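Local atomic coordinates of ribosomal RNA processing protein 6 (Trypanosoma brucei brucei, PDB entry 4NLC), a protein that probably degrades and processes RNA as a 3'-5' exoribonuclease of the exosome-associated RRP6 family, and is represented by its catalytic core. Residues Lys199-Ala204 against Val216-Gln221; Asp124-Arg129 against Arg207-Pro212. The protein carries 1 engineered substitution. All coordinates share one frame; numbering follows the deposited sequence.

Contact 1: residues Lys199-Ala204 against Val216-Gln221; sequences KKYQTA and VSYAQQ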
loop_
_atom_site.group_PDB
_atom_site.type_symbol
_atom_site.label_atom_id
_atom_site.label_comp_id
_atom_site.label_asym_id
_atom_site.label_seq_id
_atom_site.Cartn_x
_atom_site.Cartn_y
_atom_site.Cartn_z
ATOM N N LYS A 199 -6.986 5.892 -16.774
ATOM C CA LYS A 199 -6.540 4.529 -16.449
ATOM C C LYS A 199 -4.999 4.406 -16.391
ATOM O O LYS A 199 -4.453 3.774 -15.481
ATOM C CB LYS A 199 -7.108 3.562 -17.516
ATOM C CG LYS A 199 -6.893 2.073 -17.228
ATOM C CD LYS A 199 -6.985 1.237 -18.501
ATOM C CE LYS A 199 -6.607 -0.204 -18.259
ATOM N NZ LYS A 199 -6.541 -0.988 -19.524
ATOM N N LYS A 200 -4.325 4.997 -17.397
ATOM C CA LYS A 200 -2.889 5.002 -17.695
ATOM C C LYS A 200 -1.888 5.044 -16.506
ATOM O O LYS A 200 -0.803 4.469 -16.641
ATOM C CB LYS A 200 -2.581 6.186 -18.624
ATOM C CG LYS A 200 -1.470 5.910 -19.624
ATOM C CD LYS A 200 -0.930 7.191 -20.250
ATOM C CE LYS A 200 0.163 6.896 -21.250
ATOM N NZ LYS A 200 0.718 8.142 -21.843
ATOM N N TYR A 201 -2.206 5.735 -15.382
ATOM C CA TYR A 201 -1.191 5.914 -14.333
ATOM C C TYR A 201 -1.316 5.036 -13.068
ATOM O O TYR A 201 -0.483 5.172 -12.177
ATOM C CB TYR A 201 -1.095 7.398 -13.949
ATOM C CG TYR A 201 -0.686 8.256 -15.124
ATOM C CD1 TYR A 201 0.619 8.234 -15.606
ATOM C CD2 TYR A 201 -1.622 9.022 -15.812
ATOM C CE1 TYR A 201 0.991 8.971 -16.728
ATOM C CE2 TYR A 201 -1.258 9.777 -16.927
ATOM C CZ TYR A 201 0.048 9.741 -17.386
ATOM O OH TYR A 201 0.419 10.477 -18.482
ATOM N N GLN A 202 -2.268 4.096 -13.014
ATOM C CA GLN A 202 -2.407 3.201 -11.858
ATOM C C GLN A 202 -1.118 2.392 -11.601
ATOM O O GLN A 202 -0.734 2.204 -10.436
ATOM C CB GLN A 202 -3.600 2.250 -12.047
ATOM C CG GLN A 202 -4.033 1.555 -10.744
ATOM C CD GLN A 202 -5.107 0.503 -10.932
ATOM O OE1 GLN A 202 -5.331 -0.026 -12.032
ATOM N NE2 GLN A 202 -5.776 0.151 -9.841
ATOM N N THR A 203 -0.441 1.967 -12.698
ATOM C CA THR A 203 0.788 1.159 -12.674
ATOM C C THR A 203 2.087 1.968 -12.921
ATOM O O THR A 203 3.143 1.370 -13.134
ATOM C CB THR A 203 0.660 -0.022 -13.651
ATOM O OG1 THR A 203 0.569 0.476 -14.985
ATOM C CG2 THR A 203 -0.525 -0.920 -13.331
ATOM N N ALA A 204 2.024 3.308 -12.855
ATOM C CA ALA A 204 3.194 4.186 -13.036
ATOM C C ALA A 204 4.252 4.045 -11.899
ATOM O O ALA A 204 4.005 3.373 -10.891
ATOM C CB ALA A 204 2.744 5.637 -13.155
ATOM N N VAL A 216 0.419 14.480 -11.572
ATOM C CA VAL A 216 -0.104 15.384 -10.533
ATOM C C VAL A 216 -1.645 15.397 -10.692
ATOM O O VAL A 216 -2.364 15.248 -9.706
ATOM C CB VAL A 216 0.497 16.809 -10.608
ATOM C CG1 VAL A 216 -0.209 17.750 -9.641
ATOM C CG2 VAL A 216 2.007 16.799 -10.342
ATOM N N SER A 217 -2.131 15.505 -11.943
ATOM C CA SER A 217 -3.570 15.502 -12.252
ATOM C C SER A 217 -4.230 14.164 -11.866
ATOM O O SER A 217 -5.287 14.179 -11.229
ATOM C CB SER A 217 -3.818 15.853 -13.713
ATOM O OG SER A 217 -5.212 15.819 -13.948
ATOM N N TYR A 218 -3.572 13.019 -12.195
ATOM C CA TYR A 218 -4.034 11.684 -11.803
ATOM C C TYR A 218 -4.197 11.566 -10.287
ATOM O O TYR A 218 -5.215 11.044 -9.817
ATOM C CB TYR A 218 -3.065 10.578 -12.289
ATOM C CG TYR A 218 -3.522 9.181 -11.908
ATOM C CD1 TYR A 218 -3.152 8.612 -10.691
ATOM C CD2 TYR A 218 -4.348 8.442 -12.749
ATOM C CE1 TYR A 218 -3.601 7.346 -10.318
ATOM C CE2 TYR A 218 -4.768 7.161 -12.405
ATOM C CZ TYR A 218 -4.398 6.618 -11.188
ATOM O OH TYR A 218 -4.840 5.361 -10.855
ATOM N N ALA A 219 -3.164 11.982 -9.531
ATOM C CA ALA A 219 -3.148 11.917 -8.066
ATOM C C ALA A 219 -4.272 12.771 -7.440
ATOM O O ALA A 219 -5.032 12.293 -6.593
ATOM C CB ALA A 219 -1.783 12.353 -7.544
ATOM N N GLN A 220 -4.398 14.018 -7.900
ATOM C CA GLN A 220 -5.430 14.938 -7.461
ATOM C C GLN A 220 -6.866 14.379 -7.697
ATOM O O GLN A 220 -7.713 14.491 -6.803
ATOM C CB GLN A 220 -5.251 16.279 -8.192
ATOM C CG GLN A 220 -6.334 17.295 -7.868
ATOM C CD GLN A 220 -6.287 18.519 -8.752
ATOM O OE1 GLN A 220 -5.811 18.491 -9.897
ATOM N NE2 GLN A 220 -6.786 19.627 -8.229
ATOM N N GLN A 221 -7.125 13.795 -8.888
ATOM C CA GLN A 221 -8.455 13.317 -9.266
ATOM C C GLN A 221 -8.919 12.061 -8.519
ATOM O O GLN A 221 -10.125 11.821 -8.476
ATOM C CB GLN A 221 -8.561 13.138 -10.778
ATOM C CG GLN A 221 -8.903 14.438 -11.486
ATOM C CD GLN A 221 -8.779 14.325 -12.974
ATOM O OE1 GLN A 221 -9.351 13.438 -13.601
ATOM N NE2 GLN A 221 -8.015 15.220 -13.572
#

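Contact 2: residues Asp124-Arg129 against Arg207-Pro212; sequences DCLKVR and RVRPIP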
loop_
_atom_site.group_PDB
_atom_site.type_symbol
_atom_site.label_atom_id
_atom_site.label_comp_id
_atom_site.label_asym_id
_atom_site.label_seq_id
_atom_site.Cartn_x
_atom_site.Cartn_y
_atom_site.Cartn_z
ATOM N N ASP A 124 4.180 14.648 -0.475
ATOM C CA ASP A 124 5.335 13.860 -0.842
ATOM C C ASP A 124 5.858 13.043 0.346
ATOM O O ASP A 124 6.738 13.488 1.083
ATOM C CB ASP A 124 6.416 14.714 -1.518
ATOM C CG ASP A 124 7.538 13.903 -2.116
ATOM O OD1 ASP A 124 7.724 12.734 -1.692
ATOM O OD2 ASP A 124 8.264 14.443 -2.965
ATOM N N CYS A 125 5.291 11.825 0.496
ATOM C CA CYS A 125 5.586 10.729 1.444
ATOM C C CYS A 125 7.017 10.319 1.447
ATOM O O CYS A 125 7.390 9.557 2.332
ATOM C CB CYS A 125 4.751 9.504 1.094
ATOM S SG CYS A 125 3.032 9.670 1.487
ATOM N N LEU A 126 7.734 10.578 0.365
ATOM C CA LEU A 126 9.122 10.203 0.287
ATOM C C LEU A 126 9.958 11.271 0.948
ATOM O O LEU A 126 10.740 10.971 1.838
ATOM C CB LEU A 126 9.560 9.964 -1.169
ATOM C CG LEU A 126 9.034 8.685 -1.822
ATOM C CD1 LEU A 126 9.463 8.596 -3.301
ATOM C CD2 LEU A 126 9.462 7.444 -1.035
ATOM N N LYS A 127 9.758 12.521 0.545
ATOM C CA LYS A 127 10.490 13.664 1.068
ATOM C C LYS A 127 10.176 13.922 2.537
ATOM O O LYS A 127 11.076 14.322 3.264
ATOM C CB LYS A 127 10.242 14.919 0.209
ATOM C CG LYS A 127 11.321 15.964 0.415
ATOM C CD LYS A 127 11.811 16.594 -0.865
ATOM C CE LYS A 127 12.789 17.703 -0.567
ATOM N NZ LYS A 127 13.939 17.231 0.257
ATOM N N VAL A 128 8.928 13.689 2.984
ATOM C CA VAL A 128 8.584 13.922 4.405
ATOM C C VAL A 128 8.240 12.593 5.129
ATOM O O VAL A 128 7.567 12.614 6.165
ATOM C CB VAL A 128 7.518 15.052 4.631
ATOM C CG1 VAL A 128 8.006 16.378 4.057
ATOM C CG2 VAL A 128 6.160 14.691 4.053
ATOM N N ARG A 129 8.788 11.448 4.622
ATOM C CA ARG A 129 8.608 10.110 5.196
ATOM C C ARG A 129 8.779 10.091 6.700
ATOM O O ARG A 129 7.900 9.590 7.401
ATOM C CB ARG A 129 9.565 9.086 4.558
ATOM C CG ARG A 129 9.357 7.652 5.064
ATOM C CD ARG A 129 10.357 6.726 4.404
ATOM N NE ARG A 129 10.474 5.428 5.068
ATOM C CZ ARG A 129 9.665 4.397 4.839
ATOM N NH1 ARG A 129 8.670 4.506 3.960
ATOM N NH2 ARG A 129 9.843 3.252 5.477
ATOM N N ARG A 207 7.833 6.732 -7.582
ATOM C CA ARG A 207 9.071 7.163 -6.938
ATOM C C ARG A 207 9.671 8.358 -7.677
ATOM O O ARG A 207 10.571 8.995 -7.139
ATOM C CB ARG A 207 10.117 6.046 -7.017
ATOM C CG ARG A 207 9.733 4.754 -6.325
ATOM C CD ARG A 207 10.864 3.769 -6.488
ATOM N NE ARG A 207 11.080 3.446 -7.895
ATOM C CZ ARG A 207 12.191 2.904 -8.361
ATOM N NH1 ARG A 207 13.203 2.646 -7.544
ATOM N NH2 ARG A 207 12.309 2.629 -9.648
ATOM N N VAL A 208 9.258 8.612 -8.936
ATOM C CA VAL A 208 9.899 9.657 -9.738
ATOM C C VAL A 208 9.608 11.057 -9.210
ATOM O O VAL A 208 8.501 11.362 -8.757
ATOM C CB VAL A 208 9.672 9.560 -11.277
ATOM C CG1 VAL A 208 10.130 8.199 -11.814
ATOM C CG2 VAL A 208 8.223 9.848 -11.672
ATOM N N ARG A 209 10.652 11.877 -9.225
ATOM C CA ARG A 209 10.610 13.277 -8.833
ATOM C C ARG A 209 11.415 14.065 -9.873
ATOM O O ARG A 209 12.523 13.659 -10.218
ATOM C CB ARG A 209 11.142 13.505 -7.394
ATOM C CG ARG A 209 10.361 12.787 -6.275
ATOM C CD ARG A 209 8.924 13.313 -6.116
ATOM N NE ARG A 209 8.226 12.637 -5.021
ATOM C CZ ARG A 209 7.441 11.573 -5.136
ATOM N NH1 ARG A 209 7.217 11.028 -6.323
ATOM N NH2 ARG A 209 6.872 11.046 -4.064
ATOM N N PRO A 210 10.877 15.173 -10.416
ATOM C CA PRO A 210 9.557 15.761 -10.130
ATOM C C PRO A 210 8.424 14.894 -10.648
ATOM O O PRO A 210 8.626 14.058 -11.534
ATOM C CB PRO A 210 9.612 17.103 -10.878
ATOM C CG PRO A 210 10.567 16.858 -12.018
ATOM C CD PRO A 210 11.617 15.969 -11.421
ATOM N N ILE A 211 7.230 15.078 -10.087
ATOM C CA ILE A 211 6.080 14.337 -10.592
ATOM C C ILE A 211 5.608 15.118 -11.836
ATOM O O ILE A 211 5.467 16.330 -11.742
ATOM C CB ILE A 211 4.985 14.121 -9.516
ATOM C CG1 ILE A 211 5.561 13.337 -8.324
ATOM C CG2 ILE A 211 3.768 13.374 -10.097
ATOM C CD1 ILE A 211 4.907 13.627 -7.046
ATOM N N PRO A 212 5.463 14.482 -13.022
ATOM C CA PRO A 212 5.007 15.239 -14.198
ATOM C C PRO A 212 3.537 15.623 -14.050
ATOM O O PRO A 212 2.782 14.915 -13.380
ATOM C CB PRO A 212 5.222 14.261 -15.363
ATOM C CG PRO A 212 5.843 13.022 -14.781
ATOM C CD PRO A 212 5.576 13.040 -13.327
#

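Contact 1: residues Lys199-Ala204 against Val216-Gln221
Y201 sets its CB over one face of the Y218 ring, 3.8 Å from the centroid and 20° off the ring normal, an approach that meets the criteria of a CH-pi contact. The methylene is offset toward the CG-CD2 side of the ring, the end joined to Y218 CB, with Y201 CB to Y218 CD2 at 3.6 Å. The two side chains then run past each other in opposite directions; the face of Y218 is met by Y201 CB, and the Y201 ring reaches Y218 through its CD2, 4.1 Å from Y218 CB. At the far end of Y218, the hydroxyl reaches Q202, where OH sits 3.4 Å from CA and also touches CB. This interface of 176 Å² is therefore held by van der Waals and CH-pi contacts. Y218 projects from helix 213-224 with CG anti to its backbone N (chi1 -180°), which carries the ring straight out to the loop. In sequence it begins the pattern Y-A-Q-Q-D, consistent with the Y-x3-D Exo III motif of DEDDY exonucleases. The loop meets it through two overlapping type I turns, K199 to Q202 and Y201 to A204. The second is closed by A204 N to Y201 O at 3.2 Å, and the same carbonyl receives a weak bond from W206 NE1. K200 CB lies 4.1 Å above the plane of the Y201 ring, while E214 and M215 of the helix also touch Y201.

Contact 2: residues Asp124-Arg129 against Arg207-Pro212
The R209 guanidinium is sandwiched between two methyl groups: L126 CD1 lies over one face, 3.6 Å from R209 NH2, and I211 CD1 over the opposite face, 3.5 Å above the plane. Its edges are polar. Along one, D124 is gripped side-on by two nitrogens, R209 NH2 donating to D124 OD1 at 3.0 Å and R209 NE to D124 OD2 at 2.7 Å. OD1 lies in the guanidinium plane and OD2 is tilted somewhat from it, yet the carboxylate itself is turned 68° against the guanidinium, so both nitrogens approach from one side of the carboxylate plane. Along another edge, R209 NH1 donates to V208 O at 2.8 Å and also to W206 O; these bonds, with the paired grip on D124, fix the rotation of the group. A bend at chi2 (-66°) brings the arginine's end into this position.

D124 OD1 has two further donors, both backbone amides. L126 N, at 3.0 Å from D124 OD1, comes nearly in line with the C-O bond, whereas K127 N bonds almost straight (171°) from the carboxylate side opposite R209. Three donors on one buried oxygen would be expected to stabilise the negative charge. L126 CD1 additionally packs on R207 CA at 3.9 Å; the R207 side chain turns to a salt bridge with D205.

The two backbone bonds to OD1 define an Asx turn and a wider Asx motif in D124-K127. This turn follows strand 120-123 of the mixed sheet in the RNase H-like exonuclease domain, and the salt bridge ties it to the loop entering helix 213-224, at whose N-cap position P212 stands.

Overall arrangement
Contacts 1 and 2 have centres 14 Å apart and meet directly where V216 CG2 packs 3.8 Å from I211 O. Both draw on the connection between helices 185-193 and 213-224: its middle part packs against Y218 in contact 1, and its last part forms the salt bridge of contact 2 before the helix starts. Side chains on each side of that join rest on the same sheet, V216 on L71 and I211 on F73 of strand 71-74, while A219 and I211 both touch L111. Contact 1 lies at the probable Exo III element of the active site. In contact 2, the L126 side chain is about 13 Å from a bound PEG molecule.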